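Local coordinates for mRNA export protein (Chaetomium thermophilum, PDB 4WPM) that probably takes part in exporting mRNA from the nucleus to the cytoplasm, this chain being the RNA recognition motif domain of the Mex67 export factor, at residues Ser42-Phe46 with Thr86-Leu92; Val67-Val71 with Thr97-Pro102. All blocks are in the same frame, centred on the assembly; numbering follows the deposited sequence.

Contact 1. Residues Ser42-Phe46 with Thr86-Leu92. With SO4 (sulfate ion), chain D.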
loop_
_atom_site.group_PDB
_atom_site.type_symbol
_atom_site.label_atom_id
_atom_site.label_comp_id
_atom_site.label_asym_id
_atom_site.label_seq_id
_atom_site.Cartn_x
_atom_site.Cartn_y
_atom_site.Cartn_z
ATOM N N SER A 42 0.219 -11.044 -15.070
ATOM C CA SER A 42 -0.501 -12.235 -14.636
ATOM C C SER A 42 -1.723 -11.860 -13.799
ATOM O O SER A 42 -2.756 -12.526 -13.861
ATOM C CB SER A 42 0.422 -13.159 -13.839
ATOM O OG SER A 42 0.815 -12.562 -12.615
ATOM N N LEU A 43 -1.597 -10.790 -13.020
ATOM C CA LEU A 43 -2.701 -10.301 -12.202
ATOM C C LEU A 43 -3.837 -9.763 -13.065
ATOM O O LEU A 43 -4.994 -10.134 -12.877
ATOM C CB LEU A 43 -2.217 -9.214 -11.237
ATOM C CG LEU A 43 -3.298 -8.437 -10.479
ATOM C CD1 LEU A 43 -4.058 -9.353 -9.532
ATOM C CD2 LEU A 43 -2.685 -7.271 -9.722
ATOM N N LEU A 44 -3.506 -8.883 -14.005
ATOM C CA LEU A 44 -4.519 -8.289 -14.870
ATOM C C LEU A 44 -5.188 -9.366 -15.711
ATOM O O LEU A 44 -6.389 -9.308 -15.966
ATOM C CB LEU A 44 -3.909 -7.212 -15.769
ATOM C CG LEU A 44 -3.151 -6.082 -15.063
ATOM C CD1 LEU A 44 -2.934 -4.912 -16.013
ATOM C CD2 LEU A 44 -3.853 -5.628 -13.789
ATOM N N ASP A 45 -4.406 -10.354 -16.135
ATOM C CA ASP A 45 -4.949 -11.481 -16.880
ATOM C C ASP A 45 -5.950 -12.237 -16.015
ATOM O O ASP A 45 -7.011 -12.643 -16.488
ATOM C CB ASP A 45 -3.828 -12.415 -17.340
ATOM C CG ASP A 45 -4.343 -13.589 -18.148
ATOM O OD1 ASP A 45 -4.550 -13.428 -19.369
ATOM O OD2 ASP A 45 -4.540 -14.674 -17.562
ATOM N N PHE A 46 -5.607 -12.418 -14.743
ATOM C CA PHE A 46 -6.485 -13.097 -13.797
ATOM C C PHE A 46 -7.777 -12.319 -13.567
ATOM O O PHE A 46 -8.859 -12.904 -13.503
ATOM C CB PHE A 46 -5.761 -13.314 -12.466
ATOM C CG PHE A 46 -6.680 -13.610 -11.316
ATOM C CD1 PHE A 46 -7.238 -14.868 -11.163
ATOM C CD2 PHE A 46 -6.986 -12.629 -10.387
ATOM C CE1 PHE A 46 -8.082 -15.141 -10.104
ATOM C CE2 PHE A 46 -7.831 -12.897 -9.328
ATOM C CZ PHE A 46 -8.380 -14.154 -9.185
ATOM N N THR A 86 -8.717 -14.491 -3.312
ATOM C CA THR A 86 -7.321 -14.892 -3.212
ATOM C C THR A 86 -6.723 -15.110 -4.599
ATOM O O THR A 86 -7.285 -15.838 -5.419
ATOM C CB THR A 86 -7.165 -16.183 -2.384
ATOM O OG1 THR A 86 -7.749 -15.999 -1.089
ATOM C CG2 THR A 86 -5.694 -16.551 -2.227
ATOM N N TYR A 87 -5.586 -14.470 -4.854
ATOM C CA TYR A 87 -4.850 -14.656 -6.100
ATOM C C TYR A 87 -3.402 -15.031 -5.822
ATOM O O TYR A 87 -2.685 -14.308 -5.129
ATOM C CB TYR A 87 -4.897 -13.394 -6.960
ATOM C CG TYR A 87 -3.919 -13.432 -8.114
ATOM C CD1 TYR A 87 -4.156 -14.232 -9.224
ATOM C CD2 TYR A 87 -2.752 -12.679 -8.086
ATOM C CE1 TYR A 87 -3.261 -14.275 -10.276
ATOM C CE2 TYR A 87 -1.852 -12.714 -9.134
ATOM C CZ TYR A 87 -2.112 -13.514 -10.227
ATOM O OH TYR A 87 -1.220 -13.556 -11.273
ATOM N N ALA A 88 -2.982 -16.163 -6.379
ATOM C CA ALA A 88 -1.617 -16.651 -6.229
ATOM C C ALA A 88 -1.223 -16.751 -4.755
ATOM O O ALA A 88 -0.074 -16.503 -4.389
ATOM C CB ALA A 88 -0.649 -15.750 -6.985
ATOM N N GLY A 89 -2.190 -17.112 -3.917
ATOM C CA GLY A 89 -1.938 -17.341 -2.506
ATOM C C GLY A 89 -1.944 -16.091 -1.645
ATOM O O GLY A 89 -1.432 -16.107 -0.526
ATOM N N ALA A 90 -2.515 -15.006 -2.165
ATOM C CA ALA A 90 -2.595 -13.749 -1.422
ATOM C C ALA A 90 -3.979 -13.122 -1.548
ATOM O O ALA A 90 -4.562 -13.094 -2.633
ATOM C CB ALA A 90 -1.531 -12.779 -1.909
ATOM N N THR A 91 -4.496 -12.613 -0.435
ATOM C CA THR A 91 -5.800 -11.962 -0.423
ATOM C C THR A 91 -5.714 -10.580 -1.060
ATOM O O THR A 91 -4.862 -9.769 -0.693
ATOM C CB THR A 91 -6.351 -11.826 1.011
ATOM O OG1 THR A 91 -6.455 -13.120 1.616
ATOM C CG2 THR A 91 -7.723 -11.160 1.008
ATOM N N LEU A 92 -6.602 -10.323 -2.016
ATOM C CA LEU A 92 -6.637 -9.045 -2.715
ATOM C C LEU A 92 -7.615 -8.071 -2.065
ATOM O O LEU A 92 -8.749 -8.436 -1.750
ATOM C CB LEU A 92 -7.014 -9.247 -4.186
ATOM C CG LEU A 92 -6.011 -9.970 -5.094
ATOM C CD1 LEU A 92 -6.481 -9.901 -6.539
ATOM C CD2 LEU A 92 -4.602 -9.404 -4.964
HETATM S S SO4 D . -2.599 -12.807 3.011
HETATM O O1 SO4 D . -2.632 -12.209 1.679
HETATM O O2 SO4 D . -3.963 -12.972 3.506
HETATM O O3 SO4 D . -1.856 -11.936 3.917
HETATM O O4 SO4 D . -1.944 -14.110 2.944
#
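Tyr-87 packs against Leu-43 and Phe-46 in a mainly apolar helix-to-hairpin contact, which fixes the short hairpin 86-91 to helix 40-51 of the RNA recognition motif. A type I' turn from Tyr-87 to Ala-90 forms the hairpin end. With its CG anti to the backbone N (chi1 168°), Tyr-87 extends from the strand to the helix. Its CD1 lies over one face of the Phe-46 ring, toward the rim and 3.3 Å from Phe-46 CG, while its CB sits over that ring as a CH-pi donor, 4.2 Å from the centroid. The Phe-46 and Tyr-87 side chains run antiparallel past one another, and their rings meet obliquely, planes 34° apart. Leu-43 brings one branch, CD1, over a face of the Tyr-87 ring, 4.3 Å from the centroid, and the same methyl meets Leu-92 CD1 at 3.9 Å. At the phenol end Tyr-87 OH comes within 2.6 Å of Ser-42 OG, which lies in the plane of the ring. Thr-91 N donates (2.8 Å) to O1 of a sulfate ion, probably from the crystallisation liquor. The Ser-42 hydroxyl, also hydrogen-bonded with Gly-39 O, thus gives the phenol oxygen a polar partner at the edge of an otherwise apolar contact.

Contact 2. Residues Val67-Val71 with Thr97-Pro102. With SO4 (sulfate ion), chain C.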
loop_
_atom_site.group_PDB
_atom_site.type_symbol
_atom_site.label_atom_id
_atom_site.label_comp_id
_atom_site.label_asym_id
_atom_site.label_seq_id
_atom_site.Cartn_x
_atom_site.Cartn_y
_atom_site.Cartn_z
ATOM N N VAL A 67 -1.258 -1.834 -6.845
ATOM C CA VAL A 67 -1.424 -1.836 -8.292
ATOM C C VAL A 67 -2.536 -0.859 -8.652
ATOM O O VAL A 67 -3.645 -0.948 -8.121
ATOM C CB VAL A 67 -1.763 -3.240 -8.836
ATOM C CG1 VAL A 67 -2.076 -3.185 -10.331
ATOM C CG2 VAL A 67 -0.628 -4.208 -8.565
ATOM N N TRP A 68 -2.235 0.070 -9.553
ATOM C CA TRP A 68 -3.190 1.092 -9.960
ATOM C C TRP A 68 -3.754 0.746 -11.330
ATOM O O TRP A 68 -3.008 0.350 -12.221
ATOM C CB TRP A 68 -2.529 2.473 -9.996
ATOM C CG TRP A 68 -1.982 2.923 -8.675
ATOM C CD1 TRP A 68 -0.872 2.449 -8.039
ATOM C CD2 TRP A 68 -2.517 3.952 -7.832
ATOM N NE1 TRP A 68 -0.687 3.113 -6.850
ATOM C CE2 TRP A 68 -1.683 4.041 -6.701
ATOM C CE3 TRP A 68 -3.623 4.803 -7.925
ATOM C CZ2 TRP A 68 -1.920 4.947 -5.669
ATOM C CZ3 TRP A 68 -3.855 5.701 -6.899
ATOM C CH2 TRP A 68 -3.008 5.767 -5.786
ATOM N N LEU A 69 -5.067 0.881 -11.485
ATOM C CA LEU A 69 -5.725 0.629 -12.765
ATOM C C LEU A 69 -6.692 1.754 -13.101
ATOM O O LEU A 69 -7.449 2.213 -12.246
ATOM C CB LEU A 69 -6.472 -0.707 -12.742
ATOM C CG LEU A 69 -5.623 -1.956 -12.511
ATOM C CD1 LEU A 69 -6.516 -3.174 -12.354
ATOM C CD2 LEU A 69 -4.644 -2.152 -13.654
ATOM N N LYS A 70 -6.654 2.189 -14.358
ATOM C CA LYS A 70 -7.582 3.192 -14.859
ATOM C C LYS A 70 -8.609 2.519 -15.770
ATOM O O LYS A 70 -8.253 1.968 -16.813
ATOM C CB LYS A 70 -6.811 4.287 -15.600
ATOM C CG LYS A 70 -7.400 5.678 -15.464
ATOM C CD LYS A 70 -6.430 6.726 -15.990
ATOM C CE LYS A 70 -6.897 8.137 -15.675
ATOM N NZ LYS A 70 -6.266 9.148 -16.567
ATOM N N VAL A 71 -9.876 2.564 -15.368
ATOM C CA VAL A 71 -10.942 1.846 -16.067
ATOM C C VAL A 71 -12.239 2.652 -16.090
ATOM O O VAL A 71 -12.405 3.591 -15.312
ATOM C CB VAL A 71 -11.219 0.475 -15.409
ATOM C CG1 VAL A 71 -9.975 -0.400 -15.448
ATOM C CG2 VAL A 71 -11.704 0.653 -13.972
ATOM N N THR A 97 -10.851 4.836 -5.700
ATOM C CA THR A 97 -10.248 6.002 -5.062
ATOM C C THR A 97 -10.279 7.227 -5.968
ATOM O O THR A 97 -10.264 7.103 -7.193
ATOM C CB THR A 97 -8.785 5.726 -4.664
ATOM O OG1 THR A 97 -8.267 6.838 -3.924
ATOM C CG2 THR A 97 -7.921 5.492 -5.901
ATOM N N ASN A 98 -10.325 8.408 -5.355
ATOM C CA ASN A 98 -10.212 9.659 -6.094
ATOM C C ASN A 98 -8.780 10.185 -6.064
ATOM O O ASN A 98 -8.511 11.302 -6.507
ATOM C CB ASN A 98 -11.177 10.709 -5.532
ATOM C CG ASN A 98 -10.991 10.950 -4.041
ATOM O OD1 ASN A 98 -9.884 10.859 -3.512
ATOM N ND2 ASN A 98 -12.084 11.268 -3.360
ATOM N N GLU A 99 -7.864 9.377 -5.538
ATOM C CA GLU A 99 -6.449 9.725 -5.537
ATOM C C GLU A 99 -5.944 9.825 -6.971
ATOM O O GLU A 99 -6.346 9.033 -7.822
ATOM C CB GLU A 99 -5.634 8.686 -4.765
ATOM C CG GLU A 99 -5.686 8.835 -3.258
ATOM C CD GLU A 99 -5.019 7.676 -2.540
ATOM O OE1 GLU A 99 -5.705 6.988 -1.756
ATOM O OE2 GLU A 99 -3.806 7.462 -2.749
ATOM N N PRO A 100 -5.063 10.800 -7.250
ATOM C CA PRO A 100 -4.511 10.858 -8.608
ATOM C C PRO A 100 -3.588 9.681 -8.901
ATOM O O PRO A 100 -2.829 9.264 -8.027
ATOM C CB PRO A 100 -3.735 12.180 -8.617
ATOM C CG PRO A 100 -3.396 12.430 -7.188
ATOM C CD PRO A 100 -4.535 11.872 -6.388
ATOM N N MET A 101 -3.657 9.155 -10.119
ATOM C CA MET A 101 -2.785 8.061 -10.523
ATOM C C MET A 101 -1.338 8.546 -10.576
ATOM O O MET A 101 -1.063 9.592 -11.163
ATOM C CB MET A 101 -3.218 7.507 -11.882
ATOM C CG MET A 101 -2.655 6.133 -12.204
ATOM S SD MET A 101 -3.782 5.147 -13.205
ATOM C CE MET A 101 -2.731 3.768 -13.647
ATOM N N PRO A 102 -0.405 7.796 -9.965
ATOM C CA PRO A 102 0.985 8.260 -9.999
ATOM C C PRO A 102 1.631 8.028 -11.362
ATOM O O PRO A 102 1.359 7.015 -12.006
ATOM C CB PRO A 102 1.661 7.425 -8.910
ATOM C CG PRO A 102 0.869 6.177 -8.848
ATOM C CD PRO A 102 -0.551 6.549 -9.191
HETATM S S SO4 C . -10.248 7.447 -1.224
HETATM O O1 SO4 C . -10.245 8.302 -0.040
HETATM O O2 SO4 C . -11.380 6.528 -1.155
HETATM O O3 SO4 C . -10.365 8.276 -2.421
HETATM O O4 SO4 C . -9.005 6.684 -1.282
#
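Trp-68 is packed by the segment that follows the last strand of this RNA recognition motif, as Met-101 and Pro-102 fold back across the sheet. Trp-68 lies on strand 66-71, whose neighbouring residues Val-67 and Leu-69 meet helix 40-51, so its indole projects from the other face, which binds RNA in many canonical members of this fold. Its CB touches the Met-101 methyl, CE, at 3.9 Å. Beyond it CG lies beside the backbone N (chi1 -61°), and Pro-102 covers one face of the indole. CD2, at the ring fusion, meets Pro-102 CD at 3.5 Å, and this proline carbon stands over the six-membered ring, 3.7 Å from its centroid and 17° off the normal, a CH-pi contact. NE1 passes 4.0 Å from Pro-102 CG, while CZ3 lies 3.9 Å from the carbonyl oxygen of Pro-100. At the far corner Glu-99 OE2 comes up to the indole edge, near its plane, 3.6 Å from CH2, the carboxylate nearly perpendicular. Met-101 SD also rests on Lys-70 CB. At the tail's start Thr-97 OG1 forms an ST turn, accepting from Glu-99 N at 3.0 Å, and donates to sulfate oxygen O4 at 2.7 Å.

From the N terminus, strand 20-25 leads into helix 40-51, where the first segment of contact 1 lies. The chain then makes strands 59-63 and 66-71, the latter holding the first segment of contact 2, and passes through helix 73-81 before segment 86-92 closes contact 1 over a 39-residue interval. Strand 90-97 runs on into 97-102, which closes contact 2 over 25 residues. The two loops therefore cross. Contact 1 ties helix 40-51 to the hairpin, whereas contact 2 holds the C-terminal tail across the other face of the sheet. Strand 66-71 bridges them: Leu-44 CD2 reaches Leu-69 CD2 at 3.6 Å, and Leu-43 packs on Val-67.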